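Local coordinates for protein alpha-L-rhamnosidase (PDB 3W5M) that hydrolyses terminal non-reducing alpha-L-rhamnose residues, releasing L-rhamnose from citrus flavonoids and from the arabinogalactan-protein gum arabic, at residues V14-G19 and P105-T110; I123-P128 and A301-R306. All blocks are in the same frame, centred on the assembly; numbering follows the deposited sequence.

Contact 1: V14-G19 and P105-T110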
# COMPACT_ATOMS: atom_id res chain seq x y z
N VAL A 14 6.26 -9.27 17.13
CA VAL A 14 5.99 -8.00 17.84
C VAL A 14 6.04 -8.17 19.36
O VAL A 14 5.82 -9.26 19.87
CB VAL A 14 4.67 -7.30 17.39
CG1 VAL A 14 4.55 -7.13 15.87
CG2 VAL A 14 3.46 -7.99 17.95
N GLN A 15 6.26 -7.08 20.09
CA GLN A 15 6.18 -7.10 21.53
C GLN A 15 4.73 -6.88 21.95
O GLN A 15 4.09 -5.93 21.51
CB GLN A 15 7.09 -6.01 22.11
CG GLN A 15 8.56 -6.18 21.77
CD GLN A 15 9.46 -5.74 22.91
OE1 GLN A 15 9.46 -4.58 23.32
NE2 GLN A 15 10.19 -6.69 23.47
N ARG A 16 4.20 -7.78 22.76
CA ARG A 16 2.84 -7.61 23.33
C ARG A 16 1.70 -7.41 22.31
O ARG A 16 0.94 -6.44 22.40
CB ARG A 16 2.85 -6.48 24.39
CG ARG A 16 3.86 -6.70 25.51
CD ARG A 16 3.90 -5.51 26.47
NE ARG A 16 4.38 -4.33 25.75
CZ ARG A 16 5.66 -3.99 25.59
NH1 ARG A 16 6.66 -4.71 26.11
NH2 ARG A 16 5.95 -2.93 24.87
N PRO A 17 1.55 -8.34 21.35
CA PRO A 17 0.45 -8.16 20.39
C PRO A 17 -0.88 -8.31 21.08
O PRO A 17 -1.06 -9.23 21.90
CB PRO A 17 0.65 -9.30 19.39
CG PRO A 17 1.46 -10.32 20.11
CD PRO A 17 2.34 -9.56 21.09
N LEU A 18 -1.80 -7.41 20.77
CA LEU A 18 -3.14 -7.40 21.33
C LEU A 18 -4.10 -7.83 20.24
O LEU A 18 -4.28 -7.11 19.23
CB LEU A 18 -3.49 -5.98 21.78
CG LEU A 18 -4.88 -5.72 22.38
CD1 LEU A 18 -4.96 -6.24 23.80
CD2 LEU A 18 -5.13 -4.21 22.41
N GLY A 19 -4.75 -8.98 20.43
CA GLY A 19 -5.75 -9.45 19.46
C GLY A 19 -5.11 -10.37 18.41
O GLY A 19 -5.29 -10.17 17.22
N PRO A 105 8.74 -10.89 32.52
CA PRO A 105 7.48 -11.38 31.97
C PRO A 105 6.90 -10.50 30.86
O PRO A 105 6.97 -9.28 30.92
CB PRO A 105 6.55 -11.38 33.19
CG PRO A 105 7.50 -11.65 34.33
CD PRO A 105 8.70 -10.81 33.99
N SER A 106 6.36 -11.14 29.82
CA SER A 106 5.72 -10.40 28.74
C SER A 106 4.35 -11.03 28.50
O SER A 106 3.94 -11.91 29.25
CB SER A 106 6.59 -10.44 27.47
OG SER A 106 6.04 -9.53 26.50
N TRP A 107 3.63 -10.59 27.47
CA TRP A 107 2.31 -11.16 27.25
C TRP A 107 1.89 -11.05 25.79
O TRP A 107 2.44 -10.21 25.03
CB TRP A 107 1.26 -10.49 28.18
CG TRP A 107 1.13 -8.98 28.04
CD1 TRP A 107 1.72 -8.02 28.85
CD2 TRP A 107 0.35 -8.25 27.07
NE1 TRP A 107 1.37 -6.76 28.41
CE2 TRP A 107 0.52 -6.87 27.33
CE3 TRP A 107 -0.48 -8.63 25.99
CZ2 TRP A 107 -0.09 -5.88 26.57
CZ3 TRP A 107 -1.09 -7.63 25.22
CH2 TRP A 107 -0.89 -6.27 25.52
N TRP A 108 0.96 -11.91 25.39
CA TRP A 108 0.15 -11.66 24.18
C TRP A 108 -1.31 -11.86 24.56
O TRP A 108 -1.60 -12.53 25.55
CB TRP A 108 0.57 -12.54 23.00
CG TRP A 108 0.06 -13.97 23.02
CD1 TRP A 108 -1.08 -14.45 22.43
CD2 TRP A 108 0.69 -15.09 23.65
NE1 TRP A 108 -1.19 -15.81 22.66
CE2 TRP A 108 -0.12 -16.23 23.40
CE3 TRP A 108 1.88 -15.25 24.39
CZ2 TRP A 108 0.22 -17.50 23.86
CZ3 TRP A 108 2.21 -16.51 24.86
CH2 TRP A 108 1.39 -17.63 24.58
N GLU A 109 -2.22 -11.28 23.80
CA GLU A 109 -3.63 -11.45 24.08
C GLU A 109 -4.35 -11.92 22.82
O GLU A 109 -4.23 -11.33 21.76
CB GLU A 109 -4.23 -10.14 24.62
CG GLU A 109 -5.69 -10.26 25.04
CD GLU A 109 -6.24 -8.98 25.65
OE1 GLU A 109 -5.59 -8.43 26.56
OE2 GLU A 109 -7.34 -8.53 25.25
N THR A 110 -5.12 -13.01 22.96
CA THR A 110 -5.88 -13.52 21.82
C THR A 110 -7.05 -12.61 21.51
O THR A 110 -7.61 -11.92 22.40
CB THR A 110 -6.36 -14.96 22.07
OG1 THR A 110 -7.18 -15.00 23.25
CG2 THR A 110 -5.18 -15.87 22.27
O HOH W 1 5.65 -10.70 23.94
O HOH W 2 6.20 -6.58 28.12
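A short parallel pairing in the N-terminal immunoglobulin-like domain sets Pro-17, Leu-18 and Gly-19 beside strand 106-110, recalling the way the first strand of many immunoglobulin folds joins the last. Two backbone bonds hold it: Glu-109 N gives to Pro-17 O at 3.0 Å, and Gly-19 N gives to Glu-109 O at 2.7 Å, with Leu-18 and Glu-109 the bridged pair. Gly-19 turns the chain at backbone angles that call for glycine. Ahead of the bridge, Arg-16 CA lies 3.1 Å from Trp-107 O in a nearly straight CA-H...O contact. The Arg-16 side chain runs across the indole of Trp-107 at about a right angle: CB makes a CH-pi contact over the six-membered ring, 3.7 Å from its centroid, while Arg-16 CD meets Trp-107 NE1 at 3.4 Å. An alanine at Trp-107 would probably leave the aliphatic part of Arg-16 without its platform and Arg-85 without its cation-pi partner. A water joins Arg-16 NH1 at 2.8 Å and reaches Ser-106 OG weakly; a second water lies 2.8 Å from Ser-106 OG, with only weak bonds to Arg-16 N and Trp-107 O. The Leu-18 and Glu-109 side chains run alongside each other in the same direction, Leu-18 CD1 3.5 Å from Glu-109 CD; the Glu-109 carboxylate forms salt bridges with Arg-85 and Arg-320. On its other side strand 106-110 pairs antiparallel with strand 85-94, whose Phe-87 meets Trp-107, and Leu-18 reaches strand 353-360 through Thr-358 and Asp-360.

Contact 2: I123-P128 and A301-R306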
# COMPACT_ATOMS: atom_id res chain seq x y z
N ILE A 123 -23.88 -3.01 10.02
CA ILE A 123 -24.80 -1.90 9.81
C ILE A 123 -24.25 -0.86 8.84
O ILE A 123 -23.02 -0.67 8.73
CB ILE A 123 -25.19 -1.20 11.12
CG1 ILE A 123 -23.95 -0.61 11.82
CG2 ILE A 123 -26.02 -2.11 12.03
CD1 ILE A 123 -24.29 0.21 13.05
N SER A 124 -25.17 -0.16 8.19
CA SER A 124 -24.86 0.89 7.20
C SER A 124 -25.73 2.10 7.50
O SER A 124 -26.80 1.96 8.09
CB SER A 124 -25.24 0.42 5.80
OG SER A 124 -24.29 -0.46 5.25
N ALA A 125 -25.30 3.29 7.07
CA ALA A 125 -26.20 4.45 7.06
C ALA A 125 -27.33 4.18 6.05
O ALA A 125 -27.12 3.44 5.08
CB ALA A 125 -25.44 5.71 6.67
N PRO A 126 -28.53 4.76 6.28
CA PRO A 126 -29.67 4.50 5.38
C PRO A 126 -29.52 5.18 4.01
O PRO A 126 -28.62 6.01 3.83
CB PRO A 126 -30.85 5.07 6.17
CG PRO A 126 -30.24 6.21 6.92
CD PRO A 126 -28.91 5.68 7.37
N ALA A 127 -30.40 4.82 3.06
CA ALA A 127 -30.29 5.24 1.66
C ALA A 127 -30.16 6.76 1.41
O ALA A 127 -29.39 7.17 0.54
CB ALA A 127 -31.43 4.65 0.82
N PRO A 128 -30.91 7.60 2.16
CA PRO A 128 -30.76 9.05 1.99
C PRO A 128 -29.32 9.57 2.25
O PRO A 128 -28.96 10.65 1.77
CB PRO A 128 -31.72 9.62 3.04
CG PRO A 128 -32.73 8.56 3.30
CD PRO A 128 -32.05 7.24 3.03
N ALA A 301 -19.93 9.58 0.65
CA ALA A 301 -19.81 10.26 1.94
C ALA A 301 -19.23 9.31 2.98
O ALA A 301 -19.33 8.08 2.81
CB ALA A 301 -21.18 10.77 2.39
N ALA A 302 -18.57 9.86 4.00
CA ALA A 302 -18.16 9.12 5.22
C ALA A 302 -19.14 9.53 6.26
O ALA A 302 -18.98 10.59 6.89
CB ALA A 302 -16.77 9.49 5.67
N ASN A 303 -20.20 8.75 6.41
CA ASN A 303 -21.28 9.12 7.36
C ASN A 303 -20.94 8.88 8.81
O ASN A 303 -20.04 8.12 9.13
CB ASN A 303 -22.57 8.37 7.01
CG ASN A 303 -23.19 8.85 5.70
OD1 ASN A 303 -23.62 9.98 5.58
ND2 ASN A 303 -23.21 7.98 4.71
N GLN A 304 -21.66 9.54 9.71
CA GLN A 304 -21.53 9.32 11.14
C GLN A 304 -22.57 8.33 11.68
O GLN A 304 -23.74 8.43 11.36
CB GLN A 304 -21.71 10.66 11.85
CG GLN A 304 -20.61 11.67 11.47
CD GLN A 304 -20.80 13.02 12.15
OE1 GLN A 304 -21.92 13.38 12.59
NE2 GLN A 304 -19.73 13.80 12.20
N LEU A 305 -22.11 7.37 12.48
CA LEU A 305 -22.99 6.37 13.11
C LEU A 305 -22.74 6.40 14.61
O LEU A 305 -21.60 6.57 15.04
CB LEU A 305 -22.74 4.98 12.52
CG LEU A 305 -23.30 4.66 11.13
CD1 LEU A 305 -22.68 5.45 10.00
CD2 LEU A 305 -23.01 3.18 10.87
N ARG A 306 -23.78 6.28 15.43
CA ARG A 306 -23.56 6.36 16.87
C ARG A 306 -24.61 5.60 17.64
O ARG A 306 -25.70 5.36 17.13
CB ARG A 306 -23.57 7.82 17.38
CG ARG A 306 -24.95 8.46 17.35
CD ARG A 306 -24.90 9.95 17.75
NE ARG A 306 -24.15 10.20 18.99
CZ ARG A 306 -24.67 10.21 20.21
NH1 ARG A 306 -25.95 9.91 20.40
NH2 ARG A 306 -23.89 10.48 21.25
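The carboxamide of Asn-303, the one flat group among the touching side chains, has the methyl of Ala-125 above one face, offset to the ND2 and CB side and away from OD1: Ala-125 CB to Asn-303 ND2 is 3.7 Å. The same methyl lies 3.9 Å from Asn-303 CB, resting along the side chain from its root to its nitrogen. Asn-303 CG is anti to its own carbonyl carbon (chi1 -68°), and ND2 donates to the backbone oxygen of Leu-129 in helix 127-130. One side chain of strand 303-311 thus touches the residue that leads into that helix and also bonds the helix itself; Pro-126, between them, is the N-cap.

Two residues on, Leu-305 faces the same way as Asn-303 and fills the apolar half. Its two methyls are shared out: Leu-305 CD1 approaches Ala-125 CB at 4.3 Å, whereas Leu-305 CD2 packs on Ile-123 CD1 at 3.9 Å, with Ile-123 CG1 only slightly farther. The Ile-123 and Leu-305 side chains run past each other in opposing directions, meeting through Leu-305 CD2. Contact between the two segments is wholly van der Waals, and their backbones stay well apart, 6.8 Å at the nearest CA pair, Ala-125 and Asn-303. Ser-124, whose CB is directed away from strand 303-311, hydrogen-bonds through OG to Pro-397 O.

Strand 123-124 is the edge of the sheet that also holds strand 303-311, with strands 459-463 and 422-424 between them. The backbone of Ile-123 also hydrogen-bonds that of Leu-399 in strand 398-407, which belongs to another sheet. Such a buried contact between non-adjacent strands is consistent with a beta-jelly-roll sandwich, probably that of the alpha-L-rhamnosidase N-terminal domain.

Overall arrangement
Contact 1 is partly buried and includes the exposed Arg-16, whereas every touching residue of contact 2 is buried. Their chemistry follows: contact 1 pairs backbones directly and adds an aromatic platform, water and charges, while contact 2 packs methyls and a carboxamide flank between parts of the chain that are not neighbours in the sheet. They lie in series along the chain, strand 106-110 being followed by strand 123-124, with centres about 34 Å apart and nearest atoms about 21 Å apart. A common frame exists nevertheless: contact 1 reaches strands 316-326 and 353-360 of one sheet, and contact 2 joins parts of the seven-stranded sheet, with Ile-123 bonded to that first sheet.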